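PDB 4JWO: phosphate binding protein from Planctomyces limnophilus, which probably binds phosphate as the PstS-type component of a system that carries phosphate across the cytoplasmic membrane. Local coordinates for residues Thr62-Gly67 with Lys90-Met95; Glu136-Ile141 with Pro285-Thr290; Val147-Asn152 with Asp233-Leu238; Ala169-Ser174 with Ser213-Tyr218. All coordinates share one frame; numbering follows the deposited sequence. Where two conformers were deposited one is given.

Interaction 1: Thr62-Gly67 with Lys90-Met95; sequences TIAVDG and KLTVAM
Ile63 and Leu91 lie side by side and point the same way, on the face of the sheet that also carries Val65 and Val93. The leucine does the touching with one branch. Its CD1 sits 3.5 Å from Ile63 CB and also reaches Ile63 CD1 and Val65 CG2. Leu91 CG is anti to its own carbonyl carbon (chi1 -79°), and the second torsion then turns CD1 toward Ile63. Val65 CB meets Val93 CG2 more loosely, at 4.3 Å.

Four backbone hydrogen bonds join the strands. Ile63 N gives to Lys90 O, and Thr92 N to Ile63 O at 3.2 Å. Val65 N gives to Thr92 O, and Ala94 N to Val65 O, both short. The strands run parallel, with 14° between their directions. They are the two strands of a beta-alpha-beta crossover. Its helix 72-85 covers the Val65, Leu91 and Val93 side chains, while Ile63 also touches helix 298-308. Such units build the alpha/beta lobes of periplasmic binding proteins.

On the other face, Thr92 OG1 lies 3.6 Å from Ala64 CA. A water donates to Val65 O at 2.7 Å and is also hydrogen-bonded to Thr92 OG1, so it links the two strands. Thr62 and Lys90 run alongside each other at the exposed end.

Asp66 closes the other end. Its OD1 accepts from Gly67 N at 2.6 Å, on the anti side of the carboxylate. The same oxygen lies 3.5 Å from Ala94 CB. Asp66 OD2 is hydrogen-bonded to Ser96 OG, just after segment 90-95.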
loop_
_atom_site.group_PDB
_atom_site.type_symbol
_atom_site.label_atom_id
_atom_site.label_comp_id
_atom_site.label_asym_id
_atom_site.label_seq_id
_atom_site.Cartn_x
_atom_site.Cartn_y
_atom_site.Cartn_z
ATOM N N THR A 62 5.592 -16.443 -20.965
ATOM C CA THR A 62 5.513 -15.043 -20.573
ATOM C C THR A 62 4.313 -14.809 -19.664
ATOM O O THR A 62 3.211 -15.281 -19.946
ATOM C CB THR A 62 5.388 -14.125 -21.802
ATOM O OG1 THR A 62 6.448 -14.410 -22.721
ATOM C CG2 THR A 62 5.453 -12.658 -21.391
ATOM N N ILE A 63 4.542 -14.086 -18.572
ATOM C CA ILE A 63 3.472 -13.663 -17.677
ATOM C C ILE A 63 3.407 -12.141 -17.699
ATOM O O ILE A 63 4.384 -11.470 -17.372
ATOM C CB ILE A 63 3.727 -14.141 -16.237
ATOM C CG1 ILE A 63 4.060 -15.633 -16.215
ATOM C CG2 ILE A 63 2.519 -13.861 -15.347
ATOM C CD1 ILE A 63 4.554 -16.122 -14.869
ATOM N N ALA A 64 2.265 -11.599 -18.109
ATOM C CA ALA A 64 2.070 -10.154 -18.112
ATOM C C ALA A 64 1.418 -9.718 -16.806
ATOM O O ALA A 64 0.257 -10.042 -16.560
ATOM C CB ALA A 64 1.208 -9.739 -19.296
ATOM N N VAL A 65 2.167 -8.983 -15.978
ATOM C CA VAL A 65 1.670 -8.471 -14.699
ATOM C C VAL A 65 1.499 -6.958 -14.800
ATOM O O VAL A 65 2.321 -6.279 -15.414
ATOM C CB VAL A 65 2.659 -8.782 -13.545
ATOM C CG1 VAL A 65 2.075 -8.354 -12.191
ATOM C CG2 VAL A 65 2.995 -10.259 -13.523
ATOM N N ASP A 66 0.433 -6.430 -14.207
ATOM C CA ASP A 66 0.192 -4.994 -14.209
ATOM C C ASP A 66 -0.441 -4.668 -12.876
ATOM O O ASP A 66 -0.549 -5.541 -12.020
ATOM C CB ASP A 66 -0.739 -4.617 -15.370
ATOM C CG ASP A 66 -0.624 -3.158 -15.769
ATOM O OD1 ASP A 66 -0.228 -2.337 -14.919
ATOM O OD2 ASP A 66 -0.938 -2.834 -16.935
ATOM N N GLY A 67 -0.851 -3.420 -12.687
ATOM C CA GLY A 67 -1.592 -3.067 -11.496
ATOM C C GLY A 67 -1.055 -1.874 -10.734
ATOM O O GLY A 67 -0.393 -0.996 -11.296
ATOM N N LYS A 90 9.505 -15.353 -18.590
ATOM C CA LYS A 90 9.712 -13.912 -18.674
ATOM C C LYS A 90 8.537 -13.176 -18.049
ATOM O O LYS A 90 7.387 -13.364 -18.451
ATOM C CB LYS A 90 9.910 -13.459 -20.124
ATOM C CG LYS A 90 10.297 -11.986 -20.264
ATOM C CD LYS A 90 10.627 -11.622 -21.715
ATOM C CE LYS A 90 9.374 -11.540 -22.590
ATOM N NZ LYS A 90 8.904 -10.134 -22.800
ATOM N N LEU A 91 8.837 -12.351 -17.052
ATOM C CA LEU A 91 7.836 -11.532 -16.389
ATOM C C LEU A 91 7.971 -10.096 -16.873
ATOM O O LEU A 91 9.053 -9.515 -16.816
ATOM C CB LEU A 91 8.034 -11.558 -14.870
ATOM C CG LEU A 91 7.560 -12.729 -14.001
ATOM C CD1 LEU A 91 6.054 -12.788 -13.953
ATOM C CD2 LEU A 91 8.129 -14.051 -14.463
ATOM N N THR A 92 6.876 -9.531 -17.371
ATOM C CA THR A 92 6.819 -8.096 -17.614
ATOM C C THR A 92 5.908 -7.499 -16.555
ATOM O O THR A 92 4.774 -7.946 -16.381
ATOM C CB THR A 92 6.292 -7.755 -19.020
ATOM O OG1 THR A 92 4.960 -8.256 -19.174
ATOM C CG2 THR A 92 7.184 -8.369 -20.083
ATOM N N VAL A 93 6.409 -6.505 -15.833
ATOM C CA VAL A 93 5.625 -5.898 -14.767
ATOM C C VAL A 93 5.362 -4.438 -15.085
ATOM O O VAL A 93 6.295 -3.639 -15.186
ATOM C CB VAL A 93 6.325 -6.005 -13.392
ATOM C CG1 VAL A 93 5.398 -5.521 -12.296
ATOM C CG2 VAL A 93 6.747 -7.433 -13.114
ATOM N N ALA A 94 4.088 -4.096 -15.238
ATOM C CA ALA A 94 3.699 -2.730 -15.549
ATOM C C ALA A 94 3.008 -2.122 -14.349
ATOM O O ALA A 94 2.732 -2.808 -13.362
ATOM C CB ALA A 94 2.781 -2.702 -16.754
HETATM N N MSE A 95 2.688 -0.838 -14.451
HETATM C CA MSE A 95 2.154 -0.107 -13.316
HETATM C C MSE A 95 1.040 0.844 -13.727
HETATM O O MSE A 95 1.133 2.050 -13.510
HETATM C CB MSE A 95 3.288 0.674 -12.656
HETATM C CG MSE A 95 3.047 0.984 -11.210
HETATM SE SE MSE A 95 4.565 2.009 -10.541
HETATM C CE MSE A 95 4.121 3.671 -11.401
HETATM O O HOH W 1 3.028 -6.396 -18.060
#

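Interaction 2: Glu136-Ile141 with Pro285-Thr290; sequences EFQVAI and PLFIYT
Glu136 and Tyr289 lie side by side and point the same way, with the carboxylate plane turned 82° from the phenol ring. Glu136 CG is anti to its backbone N (chi1 168°), and the chain stays extended beyond it. Glu136 CB packs 3.5 Å from Tyr289 CE2. OE1 meets Tyr289 OH at 2.6 Å in a weak hydrogen bond given by the phenol. The same OH is also hydrogen-bonded to Ile119 N.

Phe287 stands on the same face and crosses Glu136 obliquely, its ring 53° from the carboxylate plane. Its CD1 is 3.7 Å from Glu136 CG, and CE1 is near Glu136 OE2. The ring also touches Gln138 CB. Next along, the Gln138 amide meets Pro285, with NE2 3.6 Å from CB of the proline.

The opposite face holds Phe137, Ile288, Ala140 and Leu286. Ile288 O lies at the edge of the Phe137 ring. The Val139 and Ile288 side chains cross, with Val139 CG1 4.0 Å from Ile288 CG1. Helix 298-308 covers Phe137 and Ile288, and helix 326-340 adds Leu336 against Phe137.

The backbones run antiparallel. Phe137 and Ile288 form a hydrogen-bonded pair, with Ile288 N to Phe137 O at 2.8 Å. Val139 N gives a nearly straight bond to Leu286 O, and Leu286 N bonds to Ala140 O. Between Gln138 and Ala140 the register slips by one residue. This is a beta bulge at Val139 in the long strand 134-148. Strand 283-291 also pairs with strand 112-115. The contact is part of the mixed sheet of the periplasmic binding protein fold.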
loop_
_atom_site.group_PDB
_atom_site.type_symbol
_atom_site.label_atom_id
_atom_site.label_comp_id
_atom_site.label_asym_id
_atom_site.label_seq_id
_atom_site.Cartn_x
_atom_site.Cartn_y
_atom_site.Cartn_z
ATOM N N GLU A 136 -9.071 -13.992 -6.360
ATOM C CA GLU A 136 -8.466 -12.942 -5.551
ATOM C C GLU A 136 -7.503 -13.528 -4.528
ATOM O O GLU A 136 -7.839 -14.468 -3.808
ATOM C CB GLU A 136 -9.572 -12.166 -4.835
ATOM C CG GLU A 136 -9.119 -11.239 -3.742
ATOM C CD GLU A 136 -10.301 -10.537 -3.109
ATOM O OE1 GLU A 136 -11.020 -9.824 -3.844
ATOM O OE2 GLU A 136 -10.535 -10.720 -1.892
ATOM N N PHE A 137 -6.297 -12.982 -4.474
ATOM C CA PHE A 137 -5.318 -13.401 -3.479
ATOM C C PHE A 137 -4.838 -12.226 -2.645
ATOM O O PHE A 137 -4.266 -11.286 -3.181
ATOM C CB PHE A 137 -4.132 -14.061 -4.180
ATOM C CG PHE A 137 -4.488 -15.328 -4.890
ATOM C CD1 PHE A 137 -4.715 -16.491 -4.171
ATOM C CD2 PHE A 137 -4.614 -15.363 -6.274
ATOM C CE1 PHE A 137 -5.055 -17.672 -4.811
ATOM C CE2 PHE A 137 -4.953 -16.541 -6.923
ATOM C CZ PHE A 137 -5.170 -17.703 -6.186
ATOM N N GLN A 138 -5.070 -12.274 -1.331
ATOM C CA GLN A 138 -4.509 -11.272 -0.436
ATOM C C GLN A 138 -3.048 -11.627 -0.170
ATOM O O GLN A 138 -2.744 -12.734 0.276
ATOM C CB GLN A 138 -5.282 -11.227 0.881
ATOM C CG GLN A 138 -4.832 -10.112 1.804
ATOM C CD GLN A 138 -5.634 -10.049 3.085
ATOM O OE1 GLN A 138 -6.804 -10.449 3.128
ATOM N NE2 GLN A 138 -5.015 -9.560 4.129
ATOM N N VAL A 139 -2.141 -10.698 -0.439
ATOM C CA VAL A 139 -0.717 -11.046 -0.432
ATOM C C VAL A 139 0.136 -10.296 0.588
ATOM O O VAL A 139 1.252 -10.710 0.880
ATOM C CB VAL A 139 -0.092 -10.910 -1.837
ATOM C CG1 VAL A 139 -0.810 -11.827 -2.815
ATOM C CG2 VAL A 139 -0.148 -9.460 -2.326
ATOM N N ALA A 140 -0.390 -9.204 1.127
ATOM C CA ALA A 140 0.358 -8.374 2.056
ATOM C C ALA A 140 -0.578 -7.384 2.697
ATOM O O ALA A 140 -1.714 -7.228 2.265
ATOM C CB ALA A 140 1.470 -7.628 1.312
ATOM N N ILE A 141 -0.094 -6.721 3.737
ATOM C CA ILE A 141 -0.785 -5.579 4.303
ATOM C C ILE A 141 0.152 -4.383 4.193
ATOM O O ILE A 141 1.341 -4.488 4.492
ATOM C CB ILE A 141 -1.184 -5.835 5.762
ATOM C CG1 ILE A 141 -2.243 -6.933 5.836
ATOM C CG2 ILE A 141 -1.727 -4.567 6.394
ATOM C CD1 ILE A 141 -2.608 -7.324 7.275
ATOM N N PRO A 285 -5.199 -4.144 3.075
ATOM C CA PRO A 285 -4.660 -5.347 2.444
ATOM C C PRO A 285 -4.326 -5.094 0.981
ATOM O O PRO A 285 -4.951 -4.248 0.338
ATOM C CB PRO A 285 -5.805 -6.353 2.576
ATOM C CG PRO A 285 -7.056 -5.498 2.641
ATOM C CD PRO A 285 -6.638 -4.251 3.372
ATOM N N LEU A 286 -3.333 -5.817 0.470
ATOM C CA LEU A 286 -2.969 -5.744 -0.943
ATOM C C LEU A 286 -3.310 -7.054 -1.628
ATOM O O LEU A 286 -3.182 -8.123 -1.026
ATOM C CB LEU A 286 -1.481 -5.466 -1.083
ATOM C CG LEU A 286 -0.978 -4.157 -0.477
ATOM C CD1 LEU A 286 0.489 -3.959 -0.836
ATOM C CD2 LEU A 286 -1.824 -2.992 -0.985
ATOM N N PHE A 287 -3.731 -6.972 -2.892
ATOM C CA PHE A 287 -4.218 -8.136 -3.619
ATOM C C PHE A 287 -3.520 -8.385 -4.950
ATOM O O PHE A 287 -3.043 -7.463 -5.614
ATOM C CB PHE A 287 -5.725 -8.020 -3.884
ATOM C CG PHE A 287 -6.537 -7.778 -2.645
ATOM C CD1 PHE A 287 -7.016 -8.840 -1.903
ATOM C CD2 PHE A 287 -6.799 -6.486 -2.216
ATOM C CE1 PHE A 287 -7.763 -8.618 -0.755
ATOM C CE2 PHE A 287 -7.540 -6.259 -1.065
ATOM C CZ PHE A 287 -8.016 -7.327 -0.336
ATOM N N ILE A 288 -3.498 -9.653 -5.329
ATOM C CA ILE A 288 -3.115 -10.072 -6.669
ATOM C C ILE A 288 -4.292 -10.845 -7.248
ATOM O O ILE A 288 -4.844 -11.728 -6.588
ATOM C CB ILE A 288 -1.863 -10.969 -6.627
ATOM C CG1 ILE A 288 -0.606 -10.113 -6.444
ATOM C CG2 ILE A 288 -1.758 -11.823 -7.892
ATOM C CD1 ILE A 288 -0.121 -9.432 -7.725
ATOM N N TYR A 289 -4.690 -10.499 -8.472
ATOM C CA TYR A 289 -5.790 -11.169 -9.163
ATOM C C TYR A 289 -5.283 -11.875 -10.400
ATOM O O TYR A 289 -4.417 -11.362 -11.105
ATOM C CB TYR A 289 -6.844 -10.153 -9.617
ATOM C CG TYR A 289 -7.707 -9.598 -8.514
ATOM C CD1 TYR A 289 -7.274 -8.538 -7.732
ATOM C CD2 TYR A 289 -8.964 -10.126 -8.264
ATOM C CE1 TYR A 289 -8.067 -8.027 -6.722
ATOM C CE2 TYR A 289 -9.760 -9.618 -7.265
ATOM C CZ TYR A 289 -9.311 -8.573 -6.498
ATOM O OH TYR A 289 -10.118 -8.081 -5.494
ATOM N N THR A 290 -5.830 -13.053 -10.669
ATOM C CA THR A 290 -5.668 -13.671 -11.972
ATOM C C THR A 290 -6.980 -14.389 -12.263
ATOM O O THR A 290 -7.985 -14.097 -11.624
ATOM C CB THR A 290 -4.444 -14.609 -12.022
ATOM O OG1 THR A 290 -4.228 -15.047 -13.370
ATOM C CG2 THR A 290 -4.642 -15.808 -11.123
#

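Interaction 3: Val147-Asn152 with Asp233-Leu238; sequences VINPAN and DSKGAL
Asn149 CG is anti to its backbone N (chi1 -174°), which sets CG close to Ser234 O and Lys235 CA, in the turn from Ser234 to Ala237. Lys235 bends at its second torsion (chi2 -74°), and its CD comes to lie beside Asn149 OD1 and Ala151. The two side chains cross. Asn149 CB packs against two carbonyl oxygens, 3.4 Å from Ser234 O and slightly farther from Lys235 O. Lys235 CD touches Ala151 CB at 3.5 Å, so the aliphatic part of the lysine lies against the loop.

Each segment holds its own type I beta turn, Asn149 to Asn152 and Ser234 to Ala237. In the first, Asn149 OD1 also accepts from Ala151 N at 2.9 Å, which makes an Asx turn. Asn149 ND2 gives a hydrogen bond to Val231 O, so both ends of the amide are held. These turns lie where strand 134-148 ends and strand 237-242 begins. The two are antiparallel neighbours in the mixed sheet of the periplasmic binding protein fold.

One water joins the turns with four hydrogen bonds. It accepts from Asn149 N and from Asn152 ND2. It donates to Lys235 O at 2.8 Å and to Ala237 O at 2.7 Å. The carbonyls of Lys235 and Ala237 are thus linked to the first segment through this water. Asn152 OD1 accepts from the backbone N of Phe154 and of Ala155.

Nearer the strands, Leu238 CA approaches Val147 O at 3.4 Å, as a CA-H...O contact. In the conformer given, Leu238 CD1 lies 3.8 Å from Ile148 CG2. Trp176 packs on Ile148.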
loop_
_atom_site.group_PDB
_atom_site.type_symbol
_atom_site.label_atom_id
_atom_site.label_comp_id
_atom_site.label_asym_id
_atom_site.label_seq_id
_atom_site.Cartn_x
_atom_site.Cartn_y
_atom_site.Cartn_z
ATOM N N VAL A 147 3.896 10.770 11.376
ATOM C CA VAL A 147 4.758 10.970 12.528
ATOM C C VAL A 147 4.951 12.442 12.849
ATOM O O VAL A 147 4.922 13.297 11.970
ATOM C CB VAL A 147 6.148 10.312 12.314
ATOM C CG1 VAL A 147 6.009 8.798 12.230
ATOM C CG2 VAL A 147 6.820 10.856 11.044
ATOM N N ILE A 148 5.113 12.722 14.132
ATOM C CA ILE A 148 5.486 14.038 14.612
ATOM C C ILE A 148 6.728 13.910 15.484
ATOM O O ILE A 148 7.163 12.801 15.817
ATOM C CB ILE A 148 4.324 14.713 15.370
ATOM C CG1 ILE A 148 3.791 13.795 16.471
ATOM C CG2 ILE A 148 3.213 15.069 14.395
ATOM C CD1 ILE A 148 2.634 14.397 17.305
ATOM N N ASN A 149 7.323 15.038 15.846
ATOM C CA ASN A 149 8.481 15.014 16.714
ATOM C C ASN A 149 8.003 14.642 18.106
ATOM O O ASN A 149 6.907 15.034 18.496
ATOM C CB ASN A 149 9.125 16.396 16.726
ATOM C CG ASN A 149 10.409 16.423 17.497
ATOM O OD1 ASN A 149 10.414 16.619 18.716
ATOM N ND2 ASN A 149 11.523 16.230 16.793
ATOM N N PRO A 150 8.799 13.867 18.859
ATOM C CA PRO A 150 8.308 13.465 20.182
ATOM C C PRO A 150 8.001 14.638 21.109
ATOM O O PRO A 150 7.219 14.458 22.047
ATOM C CB PRO A 150 9.461 12.620 20.735
ATOM C CG PRO A 150 10.077 12.025 19.508
ATOM C CD PRO A 150 10.051 13.168 18.513
ATOM N N ALA A 151 8.599 15.806 20.862
ATOM C CA ALA A 151 8.346 16.985 21.698
ATOM C C ALA A 151 6.966 17.599 21.444
ATOM O O ALA A 151 6.520 18.461 22.199
ATOM C CB ALA A 151 9.424 18.027 21.502
ATOM N N ASN A 152 6.301 17.161 20.381
ATOM C CA ASN A 152 4.944 17.608 20.055
ATOM C C ASN A 152 3.935 16.832 20.901
ATOM O O ASN A 152 3.777 15.627 20.727
ATOM C CB ASN A 152 4.691 17.353 18.559
ATOM C CG ASN A 152 3.351 17.887 18.071
ATOM O OD1 ASN A 152 2.373 17.946 18.819
ATOM N ND2 ASN A 152 3.299 18.263 16.794
ATOM N N ASP A 233 14.734 16.167 13.674
ATOM C CA ASP A 233 15.439 17.446 13.769
ATOM C C ASP A 233 14.535 18.678 13.871
ATOM O O ASP A 233 15.013 19.771 14.162
ATOM C CB ASP A 233 16.362 17.622 12.555
ATOM C CG ASP A 233 17.623 16.799 12.653
ATOM O OD1 ASP A 233 17.989 16.394 13.774
ATOM O OD2 ASP A 233 18.257 16.575 11.599
ATOM N N SER A 234 13.240 18.512 13.634
ATOM C CA SER A 234 12.319 19.648 13.654
ATOM C C SER A 234 11.167 19.429 14.622
ATOM O O SER A 234 10.352 18.525 14.438
ATOM C CB SER A 234 11.759 19.931 12.261
ATOM O OG SER A 234 10.793 20.964 12.331
ATOM N N LYS A 235 11.101 20.278 15.641
ATOM C CA LYS A 235 10.069 20.174 16.673
ATOM C C LYS A 235 8.675 20.257 16.086
ATOM O O LYS A 235 7.735 19.637 16.588
ATOM C CB LYS A 235 10.238 21.300 17.693
ATOM C CG LYS A 235 11.525 21.242 18.498
ATOM C CD LYS A 235 11.481 20.130 19.533
ATOM C CE LYS A 235 12.584 20.273 20.576
ATOM N NZ LYS A 235 13.850 19.599 20.168
ATOM N N GLY A 236 8.539 21.047 15.030
ATOM C CA GLY A 236 7.251 21.258 14.402
ATOM C C GLY A 236 6.981 20.374 13.201
ATOM O O GLY A 236 6.095 20.670 12.399
ATOM N N ALA A 237 7.732 19.283 13.061
ATOM C CA ALA A 237 7.599 18.431 11.881
ATOM C C ALA A 237 6.329 17.589 11.839
ATOM O O ALA A 237 5.776 17.192 12.858
ATOM C CB ALA A 237 8.811 17.508 11.762
ATOM N N LEU A 238 5.866 17.319 10.629
ATOM C CA LEU A 238 4.821 16.328 10.389
ATOM C C LEU A 238 5.272 15.542 9.166
ATOM O O LEU A 238 5.540 16.144 8.141
ATOM C CB LEU A 238 3.492 17.020 10.088
ATOM C CG LEU A 238 2.311 16.117 9.711
ATOM C CD1 LEU A 238 1.773 15.431 10.940
ATOM C CD2 LEU A 238 1.198 16.888 9.013
HETATM O O HOH W 2 5.978 17.759 15.496
#

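Interaction 4: Ala169-Ser174 with Ser213-Tyr218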
loop_
_atom_site.group_PDB
_atom_site.type_symbol
_atom_site.label_atom_id
_atom_site.label_comp_id
_atom_site.label_asym_id
_atom_site.label_seq_id
_atom_site.Cartn_x
_atom_site.Cartn_y
_atom_site.Cartn_z
ATOM N N ALA A 169 -4.141 19.352 -2.370
ATOM C CA ALA A 169 -3.560 20.029 -3.520
ATOM C C ALA A 169 -3.628 21.545 -3.410
ATOM O O ALA A 169 -2.728 22.236 -3.879
ATOM C CB ALA A 169 -4.249 19.571 -4.791
ATOM N N ASP A 170 -4.704 22.057 -2.810
ATOM C CA ASP A 170 -4.920 23.486 -2.699
ATOM C C ASP A 170 -4.660 24.017 -1.290
ATOM O O ASP A 170 -5.000 25.158 -0.990
ATOM C CB ASP A 170 -6.351 23.847 -3.116
ATOM C CG ASP A 170 -7.401 23.345 -2.133
ATOM O OD1 ASP A 170 -7.224 22.261 -1.535
ATOM O OD2 ASP A 170 -8.421 24.043 -1.965
ATOM N N SER A 171 -4.053 23.205 -0.435
ATOM C CA SER A 171 -3.764 23.654 0.925
ATOM C C SER A 171 -2.585 24.610 0.969
ATOM O O SER A 171 -1.528 24.347 0.379
ATOM C CB SER A 171 -3.469 22.480 1.851
ATOM O OG SER A 171 -3.122 22.991 3.132
ATOM N N LYS A 172 -2.782 25.722 1.671
ATOM C CA LYS A 172 -1.717 26.684 1.910
ATOM C C LYS A 172 -1.334 26.678 3.380
ATOM O O LYS A 172 -0.630 27.579 3.839
ATOM C CB LYS A 172 -2.174 28.091 1.529
ATOM C CG LYS A 172 -2.901 28.160 0.201
ATOM C CD LYS A 172 -2.045 27.607 -0.927
ATOM C CE LYS A 172 -2.880 27.398 -2.177
ATOM N NZ LYS A 172 -2.047 27.010 -3.354
ATOM N N VAL A 173 -1.812 25.679 4.120
ATOM C CA VAL A 173 -1.606 25.641 5.570
ATOM C C VAL A 173 -0.123 25.648 5.882
ATOM O O VAL A 173 0.645 24.863 5.327
ATOM C CB VAL A 173 -2.290 24.412 6.221
ATOM C CG1 VAL A 173 -1.733 24.140 7.632
ATOM C CG2 VAL A 173 -3.788 24.626 6.270
ATOM N N SER A 174 0.291 26.566 6.743
ATOM C CA SER A 174 1.704 26.694 7.045
ATOM C C SER A 174 1.963 26.596 8.534
ATOM O O SER A 174 3.098 26.418 8.939
ATOM C CB SER A 174 2.248 28.017 6.505
ATOM O OG SER A 174 1.609 29.109 7.139
ATOM N N SER A 213 -3.307 13.371 -5.505
ATOM C CA SER A 213 -2.391 14.487 -5.598
ATOM C C SER A 213 -2.197 15.085 -4.220
ATOM O O SER A 213 -2.938 14.769 -3.299
ATOM C CB SER A 213 -3.019 15.549 -6.481
ATOM O OG SER A 213 -4.265 15.928 -5.917
ATOM N N SER A 214 -1.199 15.955 -4.085
ATOM C CA SER A 214 -1.025 16.751 -2.868
ATOM C C SER A 214 -0.344 18.068 -3.218
ATOM O O SER A 214 0.124 18.251 -4.340
ATOM C CB SER A 214 -0.208 15.996 -1.813
ATOM O OG SER A 214 1.182 16.037 -2.085
ATOM N N ARG A 215 -0.282 18.983 -2.256
ATOM C CA ARG A 215 0.561 20.157 -2.413
ATOM C C ARG A 215 1.983 19.669 -2.648
ATOM O O ARG A 215 2.354 18.555 -2.265
ATOM C CB ARG A 215 0.504 21.014 -1.144
ATOM C CG ARG A 215 1.067 20.296 0.078
ATOM C CD ARG A 215 0.730 21.038 1.362
ATOM N NE ARG A 215 1.394 22.337 1.451
ATOM C CZ ARG A 215 1.229 23.182 2.464
ATOM N NH1 ARG A 215 0.408 22.864 3.457
ATOM N NH2 ARG A 215 1.875 24.343 2.469
ATOM N N SER A 216 2.789 20.499 -3.289
ATOM C CA SER A 216 4.155 20.094 -3.600
ATOM C C SER A 216 5.204 20.776 -2.731
ATOM O O SER A 216 6.391 20.441 -2.820
ATOM C CB SER A 216 4.451 20.368 -5.068
ATOM O OG SER A 216 4.400 21.757 -5.344
ATOM N N ASP A 217 4.780 21.743 -1.918
ATOM C CA ASP A 217 5.734 22.459 -1.066
ATOM C C ASP A 217 5.937 21.734 0.264
ATOM O O ASP A 217 5.349 22.068 1.293
ATOM C CB ASP A 217 5.346 23.928 -0.864
ATOM C CG ASP A 217 3.949 24.098 -0.316
ATOM O OD1 ASP A 217 3.056 23.313 -0.703
ATOM O OD2 ASP A 217 3.738 25.025 0.499
ATOM N N TYR A 218 6.771 20.707 0.200
ATOM C CA TYR A 218 7.154 19.935 1.370
ATOM C C TYR A 218 8.490 19.297 1.069
ATOM O O TYR A 218 8.949 19.303 -0.076
ATOM C CB TYR A 218 6.093 18.883 1.719
ATOM C CG TYR A 218 5.907 17.760 0.715
ATOM C CD1 TYR A 218 5.059 17.909 -0.370
ATOM C CD2 TYR A 218 6.533 16.531 0.894
ATOM C CE1 TYR A 218 4.872 16.881 -1.288
ATOM C CE2 TYR A 218 6.356 15.497 -0.012
ATOM C CZ TYR A 218 5.519 15.679 -1.100
ATOM O OH TYR A 218 5.321 14.653 -1.991
HETATM O O HOH W 3 0.605 24.803 -1.164
#
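Arg215 reaches across to Val173 and turns an edge of its guanidinium to the carbonyl oxygen. NH1 gives a hydrogen bond to Val173 O at 2.7 Å, in the carbonyl plane and on a lone pair. NH2 adds a weak bond to the same oxygen at 3.2 Å. Val173 O thus lies at the edge of the guanidinium, while Ser171 O sits over one face, 3.6 Å above its centre. Away from the arginine, Ala169 CB touches Ser213 OG at 3.8 Å.

Asp217 fixes the rotation of the guanidinium. The arginine grips it in a side-on salt bridge, with NE bonded to OD1 at 2.9 Å and NH2 to OD2 at 2.8 Å. Both carboxylate oxygens lie close to the guanidinium plane. A water donates to Asp217 OD1 and to Ser171 O, tying the two loops once more.

Farther out, Ser171 OG accepts from Val173 N, an ST turn that shapes the loop presenting Val173 O. The same hydroxyl is hydrogen-bonded to Lys165 O in helix 160-167. Arg215 NH1 has a second partner in Ile166 O of that helix. The contact therefore pins the loops that follow helices 160-167 and 198-208 to each other. The buried arginine has its charge met by one carboxylate and by backbone carbonyls, which would be expected to keep it protonated.

Overall arrangement
From the N terminus, interaction 1 closes first, a short loop through helix 72-85 that is complete before any other contact begins. Interaction 2 then opens on strand 134-148 and closes only at 285-290, with 143 residues between its segments. Interaction 3 opens farther along the same strand and closes at 233-238, wholly within that span. Interaction 4, 169-174 with 213-218, lies within the span of interaction 3, so the last three are successively nested and none cross. Strand 134-148 carries interactions 2 and 3, whose centres are 34 Å apart on opposite sides of the chain's centre. Interactions 1 to 3 reach one mixed sheet; interaction 4 joins loops about 19 Å, centre to centre, from interaction 3.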